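Local coordinates for protein putative xanthine dehydrogenase YAGS fad-binding subunit (Escherichia coli, PDB 5G5G) that probably oxidises aldehydes as the molybdenum-bearing subunit of a periplasmic aldehyde oxidase, holding the pterin cytosine dinucleotide cofactor, at residues Y473-G485 with S515-R527. Sequence-based numbering, arbitrary orientation.
Sequences YTILAQTAAEMLG and STSGVYAACMKLR
Met483 drops as a knob into a hole formed by Tyr520, Cys523, Met524 and Arg527 on the facing helix. Its CB lies 3.5 Å from Cys523 CB, and CG stays close to that same atom. Bends at chi2 (-64°) and chi3 (-71°) then fold the thioether onto Tyr520, with SD meeting the ring obliquely, 3.6 Å from Tyr520 CD2, in a Met-aromatic contact. The terminal CE lies over the ring face, a CH-pi contact 4.0 Å from the Tyr520 centroid, and also touches Met524 SD. The backbone of the same methionine is gripped too: Arg527 NH1 donates to Met483 O (2.8 Å), on a lone pair in the carbonyl plane and near the plane of the guanidinium. A water donating to Glu482 O also accepts a weak bond from Arg527 NH1. A leucine in place of Arg527 would probably leave Met483 O without its side-chain donor and that water without its link to the second helix. Toward the N-terminal ends, Leu476 CD2 packs 3.5 Å from Val519 CG2, while Thr479 OG1, bonded back to Ile475 O, rests against Thr516 CG2. The two helix segments run roughly parallel, crossing at -27° with axes 9.3 Å apart; Ile475 touches the pterin cytosine dinucleotide at one end, strand 491-494 backs helix 472-484, and helix 511-534 packs on strands 447-453 and 566-574 of the same sheet.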
loop_
_atom_site.group_PDB
_atom_site.type_symbol
_atom_site.label_atom_id
_atom_site.label_comp_id
_atom_site.label_asym_id
_atom_site.label_seq_id
_atom_site.Cartn_x
_atom_site.Cartn_y
_atom_site.Cartn_z
ATOM N N TYR C 473 13.561 -13.192 -11.923
ATOM C CA TYR C 473 13.907 -14.641 -11.899
ATOM C C TYR C 473 13.513 -15.274 -13.236
ATOM O O TYR C 473 14.299 -16.003 -13.850
ATOM C CB TYR C 473 13.220 -15.440 -10.800
ATOM C CG TYR C 473 13.867 -15.296 -9.425
ATOM C CD1 TYR C 473 15.046 -16.018 -9.104
ATOM C CD2 TYR C 473 13.259 -14.527 -8.402
ATOM C CE1 TYR C 473 15.614 -15.934 -7.845
ATOM C CE2 TYR C 473 13.854 -14.432 -7.157
ATOM C CZ TYR C 473 15.021 -15.149 -6.874
ATOM O OH TYR C 473 15.648 -15.048 -5.610
ATOM N N THR C 474 12.255 -15.050 -13.629
ATOM C CA THR C 474 11.688 -15.689 -14.788
ATOM C C THR C 474 12.285 -15.231 -16.121
ATOM O O THR C 474 12.692 -16.041 -16.931
ATOM C CB THR C 474 10.178 -15.519 -14.753
ATOM O OG1 THR C 474 9.755 -15.939 -13.466
ATOM C CG2 THR C 474 9.523 -16.319 -15.804
ATOM N N ILE C 475 12.379 -13.943 -16.334
ATOM C CA ILE C 475 12.962 -13.449 -17.566
ATOM C C ILE C 475 14.453 -13.747 -17.746
ATOM O O ILE C 475 14.905 -13.969 -18.871
ATOM C CB ILE C 475 12.660 -11.959 -17.826
ATOM C CG1 ILE C 475 13.211 -11.045 -16.706
ATOM C CG2 ILE C 475 11.151 -11.838 -18.050
ATOM C CD1 ILE C 475 13.345 -9.566 -17.111
ATOM N N LEU C 476 15.197 -13.823 -16.639
ATOM C CA LEU C 476 16.585 -14.258 -16.727
ATOM C C LEU C 476 16.653 -15.748 -17.081
ATOM O O LEU C 476 17.484 -16.136 -17.917
ATOM C CB LEU C 476 17.337 -13.979 -15.420
ATOM C CG LEU C 476 17.501 -12.463 -15.156
ATOM C CD1 LEU C 476 17.845 -12.158 -13.705
ATOM C CD2 LEU C 476 18.595 -11.857 -16.013
ATOM N N ALA C 477 15.753 -16.573 -16.513
ATOM C CA ALA C 477 15.672 -17.993 -16.918
ATOM C C ALA C 477 15.312 -18.140 -18.408
ATOM O O ALA C 477 15.931 -18.907 -19.160
ATOM C CB ALA C 477 14.683 -18.743 -16.038
ATOM N N GLN C 478 14.363 -17.337 -18.855
ATOM C CA GLN C 478 13.950 -17.389 -20.261
ATOM C C GLN C 478 15.094 -17.045 -21.216
ATOM O O GLN C 478 15.250 -17.690 -22.305
ATOM C CB GLN C 478 12.768 -16.499 -20.514
ATOM C CG GLN C 478 11.471 -16.942 -19.814
ATOM C CD GLN C 478 10.373 -15.870 -19.905
ATOM O OE1 GLN C 478 10.083 -15.138 -18.952
ATOM N NE2 GLN C 478 9.760 -15.761 -21.082
ATOM N N THR C 479 15.877 -16.039 -20.826
ATOM C CA THR C 479 17.032 -15.585 -21.614
ATOM C C THR C 479 18.091 -16.652 -21.756
ATOM O O THR C 479 18.510 -17.026 -22.872
ATOM C CB THR C 479 17.631 -14.287 -21.041
ATOM O OG1 THR C 479 16.614 -13.263 -20.992
ATOM C CG2 THR C 479 18.814 -13.821 -21.892
ATOM N N ALA C 480 18.478 -17.249 -20.635
ATOM C CA ALA C 480 19.434 -18.323 -20.692
ATOM C C ALA C 480 18.931 -19.555 -21.469
ATOM O O ALA C 480 19.659 -20.148 -22.267
ATOM C CB ALA C 480 19.884 -18.703 -19.305
ATOM N N ALA C 481 17.666 -19.926 -21.237
ATOM C CA ALA C 481 17.088 -21.042 -21.944
ATOM C C ALA C 481 17.133 -20.802 -23.471
ATOM O O ALA C 481 17.436 -21.708 -24.261
ATOM C CB ALA C 481 15.653 -21.260 -21.469
ATOM N N GLU C 482 16.756 -19.590 -23.878
ATOM C CA GLU C 482 16.740 -19.230 -25.278
ATOM C C GLU C 482 18.126 -19.345 -25.881
ATOM O O GLU C 482 18.295 -19.903 -26.968
ATOM C CB GLU C 482 16.249 -17.795 -25.471
ATOM C CG GLU C 482 15.989 -17.454 -26.935
ATOM C CD GLU C 482 14.630 -17.951 -27.421
ATOM O OE1 GLU C 482 13.596 -17.527 -26.814
ATOM O OE2 GLU C 482 14.597 -18.723 -28.393
ATOM N N MET C 483 19.109 -18.800 -25.174
ATOM C CA MET C 483 20.497 -18.759 -25.700
ATOM C C MET C 483 21.154 -20.134 -25.813
ATOM O O MET C 483 21.969 -20.362 -26.702
ATOM C CB MET C 483 21.324 -17.846 -24.823
ATOM C CG MET C 483 20.940 -16.380 -24.904
ATOM S SD MET C 483 21.203 -15.643 -26.507
ATOM C CE MET C 483 22.988 -15.528 -26.647
ATOM N N LEU C 484 20.810 -21.033 -24.898
ATOM C CA LEU C 484 21.463 -22.328 -24.789
ATOM C C LEU C 484 20.666 -23.455 -25.402
ATOM O O LEU C 484 21.191 -24.556 -25.521
ATOM C CB LEU C 484 21.844 -22.623 -23.319
ATOM C CG LEU C 484 22.973 -21.691 -22.859
ATOM C CD1 LEU C 484 23.019 -21.633 -21.361
ATOM C CD2 LEU C 484 24.307 -22.149 -23.379
ATOM N N GLY C 485 19.424 -23.188 -25.825
ATOM C CA GLY C 485 18.565 -24.201 -26.462
ATOM C C GLY C 485 18.050 -25.266 -25.487
ATOM O O GLY C 485 17.865 -26.429 -25.875
ATOM N N SER C 515 19.794 -6.537 -17.093
ATOM C CA SER C 515 20.123 -7.792 -16.448
ATOM C C SER C 515 20.110 -8.946 -17.504
ATOM O O SER C 515 21.016 -9.799 -17.524
ATOM C CB SER C 515 19.216 -8.104 -15.260
ATOM O OG SER C 515 17.880 -8.389 -15.593
ATOM N N THR C 516 19.097 -8.939 -18.354
ATOM C CA THR C 516 18.989 -9.974 -19.407
ATOM C C THR C 516 20.073 -9.817 -20.449
ATOM O O THR C 516 20.576 -10.812 -20.955
ATOM C CB THR C 516 17.616 -10.113 -20.056
ATOM O OG1 THR C 516 17.270 -8.901 -20.733
ATOM C CG2 THR C 516 16.576 -10.477 -19.019
ATOM N N SER C 517 20.446 -8.575 -20.751
ATOM C CA SER C 517 21.575 -8.321 -21.651
ATOM C C SER C 517 22.900 -8.833 -21.083
ATOM O O SER C 517 23.764 -9.271 -21.827
ATOM C CB SER C 517 21.694 -6.862 -22.052
ATOM O OG SER C 517 20.576 -6.484 -22.852
ATOM N N GLY C 518 23.092 -8.740 -19.769
ATOM C CA GLY C 518 24.336 -9.298 -19.223
ATOM C C GLY C 518 24.313 -10.820 -19.301
ATOM O O GLY C 518 25.327 -11.446 -19.535
ATOM N N VAL C 519 23.141 -11.423 -19.109
ATOM C CA VAL C 519 23.015 -12.876 -19.302
ATOM C C VAL C 519 23.273 -13.232 -20.768
ATOM O O VAL C 519 24.044 -14.171 -21.067
ATOM C CB VAL C 519 21.626 -13.412 -18.780
ATOM C CG1 VAL C 519 21.386 -14.864 -19.226
ATOM C CG2 VAL C 519 21.543 -13.261 -17.294
ATOM N N TYR C 520 22.757 -12.422 -21.686
ATOM C CA TYR C 520 23.080 -12.559 -23.104
ATOM C C TYR C 520 24.597 -12.604 -23.331
ATOM O O TYR C 520 25.126 -13.498 -24.019
ATOM C CB TYR C 520 22.437 -11.423 -23.922
ATOM C CG TYR C 520 22.746 -11.465 -25.392
ATOM C CD1 TYR C 520 23.945 -10.946 -25.906
ATOM C CD2 TYR C 520 21.868 -12.097 -26.280
ATOM C CE1 TYR C 520 24.244 -11.014 -27.251
ATOM C CE2 TYR C 520 22.153 -12.156 -27.634
ATOM C CZ TYR C 520 23.347 -11.622 -28.115
ATOM O OH TYR C 520 23.626 -11.703 -29.463
ATOM N N ALA C 521 25.302 -11.654 -22.726
ATOM C CA ALA C 521 26.746 -11.554 -22.903
ATOM C C ALA C 521 27.432 -12.790 -22.367
ATOM O O ALA C 521 28.284 -13.361 -23.049
ATOM C CB ALA C 521 27.253 -10.305 -22.228
ATOM N N ALA C 522 27.024 -13.232 -21.175
ATOM C CA ALA C 522 27.607 -14.439 -20.558
ATOM C C ALA C 522 27.300 -15.698 -21.409
ATOM O O ALA C 522 28.181 -16.516 -21.660
ATOM C CB ALA C 522 27.177 -14.608 -19.119
ATOM N N CYS C 523 26.070 -15.786 -21.910
ATOM C CA CYS C 523 25.684 -16.916 -22.713
ATOM C C CYS C 523 26.416 -16.949 -24.055
ATOM O O CYS C 523 26.673 -18.035 -24.553
ATOM C CB CYS C 523 24.171 -16.994 -22.916
ATOM S SG CYS C 523 23.256 -17.400 -21.438
ATOM N N MET C 524 26.742 -15.803 -24.646
ATOM C CA MET C 524 27.460 -15.800 -25.913
ATOM C C MET C 524 28.866 -16.368 -25.697
ATOM O O MET C 524 29.346 -17.187 -26.510
ATOM C CB MET C 524 27.570 -14.415 -26.529
ATOM C CG MET C 524 26.282 -13.943 -27.165
ATOM S SD MET C 524 25.780 -15.000 -28.576
ATOM C CE MET C 524 27.030 -14.679 -29.781
ATOM N N LYS C 525 29.482 -16.019 -24.558
ATOM C CA LYS C 525 30.764 -16.629 -24.207
ATOM C C LYS C 525 30.618 -18.138 -23.911
ATOM O O LYS C 525 31.441 -18.968 -24.363
ATOM C CB LYS C 525 31.393 -15.891 -23.028
ATOM C CG LYS C 525 32.729 -16.429 -22.541
ATOM C CD LYS C 525 33.830 -16.251 -23.557
ATOM C CE LYS C 525 35.108 -16.787 -22.956
ATOM N NZ LYS C 525 36.280 -16.362 -23.780
ATOM N N LEU C 526 29.563 -18.506 -23.209
ATOM C CA LEU C 526 29.342 -19.919 -22.881
ATOM C C LEU C 526 29.104 -20.745 -24.145
ATOM O O LEU C 526 29.610 -21.865 -24.255
ATOM C CB LEU C 526 28.199 -20.079 -21.886
ATOM C CG LEU C 526 27.860 -21.476 -21.373
ATOM C CD1 LEU C 526 29.075 -22.144 -20.763
ATOM C CD2 LEU C 526 26.741 -21.358 -20.361
ATOM N N ARG C 527 28.403 -20.167 -25.110
ATOM C CA ARG C 527 28.226 -20.827 -26.404
ATOM C C ARG C 527 29.571 -21.062 -27.085
ATOM O O ARG C 527 29.776 -22.128 -27.635
ATOM C CB ARG C 527 27.278 -20.060 -27.336
ATOM C CG ARG C 527 25.802 -20.176 -26.949
ATOM C CD ARG C 527 25.009 -18.997 -27.492
ATOM N NE ARG C 527 25.020 -19.031 -28.963
ATOM C CZ ARG C 527 23.993 -19.303 -29.767
ATOM N NH1 ARG C 527 22.774 -19.591 -29.295
ATOM N NH2 ARG C 527 24.199 -19.275 -31.086
HETATM O O HOH W 1 19.657 -20.747 -29.386
#